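Local coordinates for transcriptional regulatory protein FixJ (Sinorhizobium meliloti, PDB 1DCK), which switches on transcription of the nitrogen-fixation regulators nifA and fixK once activated by FixL, here represented by its receiver domain, at residues H7-E12 with G49-D54; Q34-F39 with L55-M60. The protein carries 2 engineered substitutions. All coordinates share one frame; numbering follows the deposited sequence.

Contact 1: residues H7-E12 with G49-D54; sequences HIVDDE and GVLVTD. With MN (manganese (II) ion), chain C.
Asp10 and Asp54 stack their carboxylates almost parallel: Asp54 ends strand 49-54, and Asp10 lies just past the neighbouring parallel strand 5-9. A water 2.9 Å from Asp10 OD2 and 2.6 Å from Asp54 OD2 links these like charges. Asp54 holds its CG anti to the backbone N (chi1 -174°), which carries OD1 to the manganese ion at 2.5 Å. Asp11 sets CG between its backbone N and carbonyl carbon (chi1 68°), bringing OD1 within 2.4 Å of the same ion with its carboxylate plane turned 44° from that of Asp54. Arg56 O and a second water are further ligands. That water also reaches Asp10 OD1 and Glu12 OE1, which places Asp10 in the metal's second shell; Glu12 N steadies OD1 in an Asx turn. This is the acidic pocket of a receiver domain, and Asp54 is the predicted phosphorylation site. Behind it, four backbone hydrogen bonds join the strands. On the face of His7, Val9, Leu51 and Thr53, Leu51 CD1 meets Val9 CG2 at 3.6 Å, while His7 ND1 bonds to His33. Strands 29-33 and 78-82 flank the pair; helix 13-25 covers Ile8, and helix 62-71 covers Leu51 and Thr53.

Contact 2: residues Q34-F39 with L55-M60; sequences QSAEAF and LRMPDM. With MN (manganese (II) ion), chain C.
Ala36, in the first turn of helix 36-42, sets its methyl between two methionines of the loop that follows strand 49-54. Its CB lies 3.8 Å from Met60 SD and 3.9 Å from Met57 CE, and these apolar touches, with Glu37 laid across Met60, form the close-packed part of the contact. Met60 runs out extended, CG anti to the backbone N (chi1 -174°), and bends only at its last torsion, so that the thioether passes Ala36 and CE ends beside Glu37. Met57 bends at the same place to bring its own methyl in. Glu37, bent at chi2, rests OE1 3.5 Å from Met60 CB, an approach of carboxylate to aliphatic carbon. No hydrogen bond joins the segments. Toward solvent the fit is looser: Asp59, exposed, comes near Glu37 OE1 only through its CB at 4.0 Å, and the two like-charged carboxylates remain 5.0 Å apart between Glu37 OE2 and Asp59 OD1. The helix start is secured from within its own segment, where Ser35 OG caps Ala38 N at 3.2 Å. Arg56, whose carbonyl oxygen binds the manganese ion, ties this loop to the metal site. Helix 62-71 packs against both partners, Leu65 on Ala36 and Asn68 on Met60, while Met57 reaches back to Asp11.

Burial sorts the chemistry of this receiver domain. Contact 1 lies near the centre of the chain and joins two strands of the central sheet through backbone hydrogen bonds, with acidic side chains gathered at their ends; contact 2 lies farther out, joining a helix start to a loop by van der Waals contact alone, and part of it faces solvent. The two are neighbours, their centres 9 Å apart, and the manganese ion and one of its waters belong to both: 7-12 and 49-54 supply carboxylates, 55-60 a carbonyl oxygen. Packing joins them as well, His7 CB lying 3.5 Å from Phe39 CE1 and Val9 CG1 3.6 Å from Ala36 N.

Contact 1: residues H7-E12 with G49-D54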
ATOM      1  N   HIS A   7       3.756   3.534  -3.954  1.00 12.51           N
ATOM      2  CA  HIS A   7       3.537   4.473  -2.838  1.00 12.93           C
ATOM      3  C   HIS A   7       3.434   3.693  -1.534  1.00 12.39           C
ATOM      4  O   HIS A   7       2.675   2.719  -1.418  1.00 14.15           O
ATOM      5  CB  HIS A   7       2.274   5.336  -3.096  1.00 12.66           C
ATOM      6  CG  HIS A   7       2.375   6.175  -4.331  1.00 11.55           C
ATOM      7  ND1 HIS A   7       2.958   7.422  -4.340  1.00 13.14           N
ATOM      8  CD2 HIS A   7       2.085   5.887  -5.625  1.00 11.88           C
ATOM      9  CE1 HIS A   7       3.033   7.865  -5.582  1.00 11.36           C
ATOM     10  NE2 HIS A   7       2.511   6.949  -6.385  1.00 11.67           N
ATOM     11  N   ILE A   8       4.242   4.071  -0.566  1.00 12.18           N
ATOM     12  CA  ILE A   8       4.268   3.364   0.704  1.00 13.31           C
ATOM     13  C   ILE A   8       3.725   4.233   1.855  1.00 15.86           C
ATOM     14  O   ILE A   8       4.055   5.411   1.975  1.00 13.66           O
ATOM     15  CB  ILE A   8       5.720   2.933   1.043  1.00 15.72           C
ATOM     16  CG1 ILE A   8       6.281   2.042  -0.084  1.00 15.26           C
ATOM     17  CG2 ILE A   8       5.781   2.198   2.410  1.00 15.15           C
ATOM     18  CD1 ILE A   8       7.730   1.768   0.089  1.00 18.21           C
ATOM     19  N   VAL A   9       2.857   3.639   2.676  1.00 17.91           N
ATOM     20  CA  VAL A   9       2.295   4.326   3.835  1.00 20.24           C
ATOM     21  C   VAL A   9       2.427   3.387   5.032  1.00 22.89           C
ATOM     22  O   VAL A   9       1.999   2.225   4.960  1.00 21.25           O
ATOM     23  CB  VAL A   9       0.791   4.631   3.678  1.00 21.51           C
ATOM     24  CG1 VAL A   9       0.284   5.307   4.942  1.00 22.97           C
ATOM     25  CG2 VAL A   9       0.507   5.475   2.467  1.00 20.58           C
ATOM     26  N   ASP A  10       3.042   3.883   6.105  1.00 25.38           N
ATOM     27  CA  ASP A  10       3.218   3.130   7.350  1.00 30.80           C
ATOM     28  C   ASP A  10       3.311   4.133   8.502  1.00 31.71           C
ATOM     29  O   ASP A  10       3.820   5.232   8.325  1.00 31.63           O
ATOM     30  CB  ASP A  10       4.502   2.293   7.307  1.00 33.80           C
ATOM     31  CG  ASP A  10       4.482   1.118   8.286  1.00 37.60           C
ATOM     32  OD1 ASP A  10       3.902   1.216   9.402  1.00 39.10           O
ATOM     33  OD2 ASP A  10       5.040   0.067   7.911  1.00 40.42           O
ATOM     34  N   ASP A  11       2.790   3.770   9.668  1.00 34.25           N
ATOM     35  CA  ASP A  11       2.854   4.669  10.819  1.00 35.74           C
ATOM     36  C   ASP A  11       4.232   4.589  11.484  1.00 35.55           C
ATOM     37  O   ASP A  11       4.707   5.582  12.015  1.00 34.89           O
ATOM     38  CB  ASP A  11       1.747   4.360  11.829  1.00 38.11           C
ATOM     39  CG  ASP A  11       1.942   3.030  12.514  1.00 39.66           C
ATOM     40  OD1 ASP A  11       1.796   1.992  11.833  1.00 41.30           O
ATOM     41  OD2 ASP A  11       2.244   3.025  13.729  1.00 40.03           O
ATOM     42  N   GLU A  12       4.861   3.407  11.449  1.00 35.74           N
ATOM     43  CA  GLU A  12       6.199   3.220  12.028  1.00 36.86           C
ATOM     44  C   GLU A  12       7.252   3.596  10.981  1.00 37.51           C
ATOM     45  O   GLU A  12       7.395   2.894   9.973  1.00 38.10           O
ATOM     46  CB  GLU A  12       6.442   1.755  12.431  1.00 36.83           C
ATOM     47  CG  GLU A  12       5.365   1.086  13.292  1.00 39.44           C
ATOM     48  CD  GLU A  12       5.781  -0.311  13.792  1.00 41.30           C
ATOM     49  OE1 GLU A  12       5.111  -1.314  13.443  1.00 40.92           O
ATOM     50  OE2 GLU A  12       6.783  -0.404  14.545  1.00 41.58           O
ATOM     51  N   GLY A  49       0.180   4.636 -10.379  1.00 20.26           N
ATOM     52  CA  GLY A  49       0.751   4.316  -9.076  1.00 19.91           C
ATOM     53  C   GLY A  49       0.031   3.205  -8.337  1.00 19.63           C
ATOM     54  O   GLY A  49      -1.180   3.041  -8.488  1.00 20.80           O
ATOM     55  N   VAL A  50       0.789   2.441  -7.549  1.00 17.31           N
ATOM     56  CA  VAL A  50       0.264   1.342  -6.736  1.00 18.11           C
ATOM     57  C   VAL A  50       0.486   1.767  -5.268  1.00 17.58           C
ATOM     58  O   VAL A  50       1.476   2.438  -4.964  1.00 17.03           O
ATOM     59  CB  VAL A  50       1.049   0.009  -7.034  1.00 16.88           C
ATOM     60  CG1 VAL A  50       0.798  -1.032  -5.976  1.00 19.98           C
ATOM     61  CG2 VAL A  50       0.613  -0.565  -8.400  1.00 19.16           C
ATOM     62  N   LEU A  51      -0.404   1.366  -4.371  1.00 14.93           N
ATOM     63  CA  LEU A  51      -0.263   1.706  -2.949  1.00 16.43           C
ATOM     64  C   LEU A  51       0.000   0.470  -2.071  1.00 15.63           C
ATOM     65  O   LEU A  51      -0.626  -0.563  -2.250  1.00 16.42           O
ATOM     66  CB  LEU A  51      -1.533   2.396  -2.449  1.00 17.89           C
ATOM     67  CG  LEU A  51      -1.718   2.580  -0.933  1.00 17.73           C
ATOM     68  CD1 LEU A  51      -0.708   3.575  -0.382  1.00 16.57           C
ATOM     69  CD2 LEU A  51      -3.149   3.093  -0.686  1.00 19.26           C
ATOM     70  N   VAL A  52       0.972   0.567  -1.177  1.00 15.11           N
ATOM     71  CA  VAL A  52       1.256  -0.501  -0.239  1.00 15.59           C
ATOM     72  C   VAL A  52       1.069   0.207   1.104  1.00 17.91           C
ATOM     73  O   VAL A  52       1.843   1.106   1.460  1.00 14.48           O
ATOM     74  CB  VAL A  52       2.694  -1.034  -0.344  1.00 15.01           C
ATOM     75  CG1 VAL A  52       2.902  -2.164   0.681  1.00 15.26           C
ATOM     76  CG2 VAL A  52       2.932  -1.598  -1.748  1.00 17.10           C
ATOM     77  N   THR A  53      -0.001  -0.146   1.813  1.00 17.88           N
ATOM     78  CA  THR A  53      -0.274   0.504   3.092  1.00 21.50           C
ATOM     79  C   THR A  53      -0.387  -0.419   4.277  1.00 23.59           C
ATOM     80  O   THR A  53      -0.765  -1.584   4.152  1.00 23.63           O
ATOM     81  CB  THR A  53      -1.565   1.390   3.038  1.00 22.56           C
ATOM     82  OG1 THR A  53      -1.883   1.848   4.362  1.00 25.48           O
ATOM     83  CG2 THR A  53      -2.738   0.621   2.512  1.00 21.45           C
ATOM     84  N   ASP A  54      -0.009   0.094   5.442  1.00 27.26           N
ATOM     85  CA  ASP A  54      -0.146  -0.699   6.644  1.00 28.95           C
ATOM     86  C   ASP A  54      -1.625  -0.591   7.067  1.00 30.75           C
ATOM     87  O   ASP A  54      -2.310   0.371   6.699  1.00 30.42           O
ATOM     88  CB  ASP A  54       0.783  -0.186   7.727  1.00 31.57           C
ATOM     89  CG  ASP A  54       0.785  -1.077   8.941  1.00 32.36           C
ATOM     90  OD1 ASP A  54       0.131  -0.683   9.911  1.00 33.10           O
ATOM     91  OD2 ASP A  54       1.384  -2.186   8.912  1.00 34.06           O
TER
HETATM   92 MN    MN C1001       1.059  -0.271  12.231  1.00 42.51          MN
HETATM   93  O   HOH W   1       3.867  -2.573   8.396  1.00 28.23           O
HETATM   94  O   HOH W   2       3.328  -0.878  11.331  1.00 37.94           O

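Contact 2: residues Q34-F39 with L55-M60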
ATOM      1  N   GLN A  34       4.578  10.259   4.619  1.00 27.52           N
ATOM      2  CA  GLN A  34       4.674  10.417   6.079  1.00 30.74           C
ATOM      3  C   GLN A  34       3.491   9.838   6.872  1.00 30.14           C
ATOM      4  O   GLN A  34       3.655   9.397   8.011  1.00 32.64           O
ATOM      5  CB  GLN A  34       4.862  11.904   6.423  1.00 34.13           C
ATOM      6  CG  GLN A  34       5.565  12.182   7.754  1.00 40.09           C
ATOM      7  CD  GLN A  34       7.054  11.849   7.752  1.00 43.54           C
ATOM      8  OE1 GLN A  34       7.761  12.117   8.734  1.00 46.66           O
ATOM      9  NE2 GLN A  34       7.542  11.281   6.652  1.00 44.69           N
ATOM     10  N   SER A  35       2.316   9.801   6.261  1.00 28.46           N
ATOM     11  CA  SER A  35       1.128   9.288   6.928  1.00 26.07           C
ATOM     12  C   SER A  35       0.007   9.082   5.927  1.00 24.97           C
ATOM     13  O   SER A  35       0.072   9.588   4.804  1.00 24.62           O
ATOM     14  CB  SER A  35       0.636  10.307   7.946  1.00 26.30           C
ATOM     15  OG  SER A  35       0.106  11.425   7.263  1.00 24.84           O
ATOM     16  N   ALA A  36      -1.042   8.384   6.361  1.00 23.27           N
ATOM     17  CA  ALA A  36      -2.208   8.133   5.523  1.00 23.49           C
ATOM     18  C   ALA A  36      -2.825   9.444   5.052  1.00 22.24           C
ATOM     19  O   ALA A  36      -3.222   9.564   3.899  1.00 22.11           O
ATOM     20  CB  ALA A  36      -3.245   7.297   6.281  1.00 21.03           C
ATOM     21  N   GLU A  37      -2.917  10.424   5.950  1.00 23.61           N
ATOM     22  CA  GLU A  37      -3.479  11.736   5.594  1.00 24.68           C
ATOM     23  C   GLU A  37      -2.683  12.417   4.494  1.00 22.67           C
ATOM     24  O   GLU A  37      -3.261  13.061   3.618  1.00 22.40           O
ATOM     25  CB  GLU A  37      -3.503  12.690   6.800  1.00 27.21           C
ATOM     26  CG  GLU A  37      -4.603  12.444   7.780  1.00 32.57           C
ATOM     27  CD  GLU A  37      -4.362  11.262   8.700  1.00 36.11           C
ATOM     28  OE1 GLU A  37      -5.298  10.939   9.462  1.00 38.59           O
ATOM     29  OE2 GLU A  37      -3.252  10.663   8.689  1.00 40.34           O
ATOM     30  N   ALA A  38      -1.357  12.269   4.541  1.00 21.95           N
ATOM     31  CA  ALA A  38      -0.496  12.893   3.540  1.00 22.27           C
ATOM     32  C   ALA A  38      -0.686  12.230   2.175  1.00 21.51           C
ATOM     33  O   ALA A  38      -0.677  12.898   1.141  1.00 20.84           O
ATOM     34  CB  ALA A  38       0.973  12.838   3.979  1.00 20.95           C
ATOM     35  N   PHE A  39      -0.867  10.915   2.173  1.00 20.20           N
ATOM     36  CA  PHE A  39      -1.060  10.216   0.914  1.00 20.33           C
ATOM     37  C   PHE A  39      -2.418  10.591   0.314  1.00 18.82           C
ATOM     38  O   PHE A  39      -2.552  10.759  -0.905  1.00 19.48           O
ATOM     39  CB  PHE A  39      -0.970   8.698   1.093  1.00 17.59           C
ATOM     40  CG  PHE A  39      -1.250   7.936  -0.177  1.00 18.11           C
ATOM     41  CD1 PHE A  39      -0.298   7.880  -1.187  1.00 16.88           C
ATOM     42  CD2 PHE A  39      -2.502   7.366  -0.400  1.00 18.08           C
ATOM     43  CE1 PHE A  39      -0.589   7.277  -2.413  1.00 18.90           C
ATOM     44  CE2 PHE A  39      -2.795   6.758  -1.622  1.00 17.34           C
ATOM     45  CZ  PHE A  39      -1.837   6.719  -2.625  1.00 19.04           C
ATOM     46  N   LEU A  55      -2.138  -1.582   7.791  1.00 31.78           N
ATOM     47  CA  LEU A  55      -3.542  -1.522   8.212  1.00 34.88           C
ATOM     48  C   LEU A  55      -3.706  -0.820   9.561  1.00 34.27           C
ATOM     49  O   LEU A  55      -4.383   0.209   9.653  1.00 34.72           O
ATOM     50  CB  LEU A  55      -4.170  -2.915   8.265  1.00 36.09           C
ATOM     51  CG  LEU A  55      -5.703  -2.874   8.189  1.00 40.54           C
ATOM     52  CD1 LEU A  55      -6.194  -4.213   7.695  1.00 42.80           C
ATOM     53  CD2 LEU A  55      -6.372  -2.502   9.530  1.00 41.88           C
ATOM     54  N   ARG A  56      -3.105  -1.385  10.603  1.00 34.06           N
ATOM     55  CA  ARG A  56      -3.209  -0.799  11.940  1.00 35.64           C
ATOM     56  C   ARG A  56      -2.382   0.479  12.106  1.00 35.24           C
ATOM     57  O   ARG A  56      -1.204   0.426  12.405  1.00 36.41           O
ATOM     58  CB  ARG A  56      -2.825  -1.838  13.011  1.00 35.67           C
ATOM     59  N   MET A  57      -3.007   1.628  11.875  1.00 36.58           N
ATOM     60  CA  MET A  57      -2.350   2.923  12.031  1.00 36.55           C
ATOM     61  C   MET A  57      -3.355   3.763  12.840  1.00 37.85           C
ATOM     62  O   MET A  57      -4.455   4.055  12.376  1.00 36.87           O
ATOM     63  CB  MET A  57      -2.062   3.567  10.665  1.00 36.60           C
ATOM     64  CG  MET A  57      -1.205   2.723   9.716  1.00 35.07           C
ATOM     65  SD  MET A  57      -0.731   3.610   8.193  1.00 34.62           S
ATOM     66  CE  MET A  57      -2.404   3.583   7.285  1.00 31.20           C
ATOM     67  N   PRO A  58      -3.006   4.108  14.085  1.00 39.64           N
ATOM     68  CA  PRO A  58      -3.851   4.895  14.993  1.00 40.57           C
ATOM     69  C   PRO A  58      -4.655   6.080  14.429  1.00 41.50           C
ATOM     70  O   PRO A  58      -5.890   6.107  14.572  1.00 41.69           O
ATOM     71  CB  PRO A  58      -2.884   5.301  16.110  1.00 41.62           C
ATOM     72  CG  PRO A  58      -1.489   4.985  15.551  1.00 42.45           C
ATOM     73  CD  PRO A  58      -1.738   3.760  14.739  1.00 40.61           C
ATOM     74  N   ASP A  59      -3.984   7.023  13.761  1.00 41.02           N
ATOM     75  CA  ASP A  59      -4.665   8.194  13.204  1.00 41.21           C
ATOM     76  C   ASP A  59      -5.708   7.827  12.137  1.00 40.72           C
ATOM     77  O   ASP A  59      -6.874   8.222  12.237  1.00 40.53           O
ATOM     78  CB  ASP A  59      -3.644   9.200  12.657  1.00 43.72           C
ATOM     79  CG  ASP A  59      -2.684   9.725  13.740  1.00 46.73           C
ATOM     80  OD1 ASP A  59      -1.677  10.383  13.384  1.00 47.11           O
ATOM     81  OD2 ASP A  59      -2.926   9.467  14.946  1.00 47.81           O
ATOM     82  N   MET A  60      -5.286   7.054  11.136  1.00 38.40           N
ATOM     83  CA  MET A  60      -6.172   6.603  10.062  1.00 35.09           C
ATOM     84  C   MET A  60      -5.728   5.200   9.666  1.00 33.72           C
ATOM     85  O   MET A  60      -4.548   4.967   9.386  1.00 33.01           O
ATOM     86  CB  MET A  60      -6.094   7.540   8.854  1.00 36.62           C
ATOM     87  CG  MET A  60      -7.104   7.225   7.742  1.00 36.73           C
ATOM     88  SD  MET A  60      -6.877   8.267   6.297  1.00 36.56           S
ATOM     89  CE  MET A  60      -7.547   9.867   6.924  1.00 37.28           C
TER
HETATM   90 MN    MN C1001       1.059  -0.271  12.231  1.00 42.51          MN
HETATM   91  O   HOH W   2       3.328  -0.878  11.331  1.00 37.94           O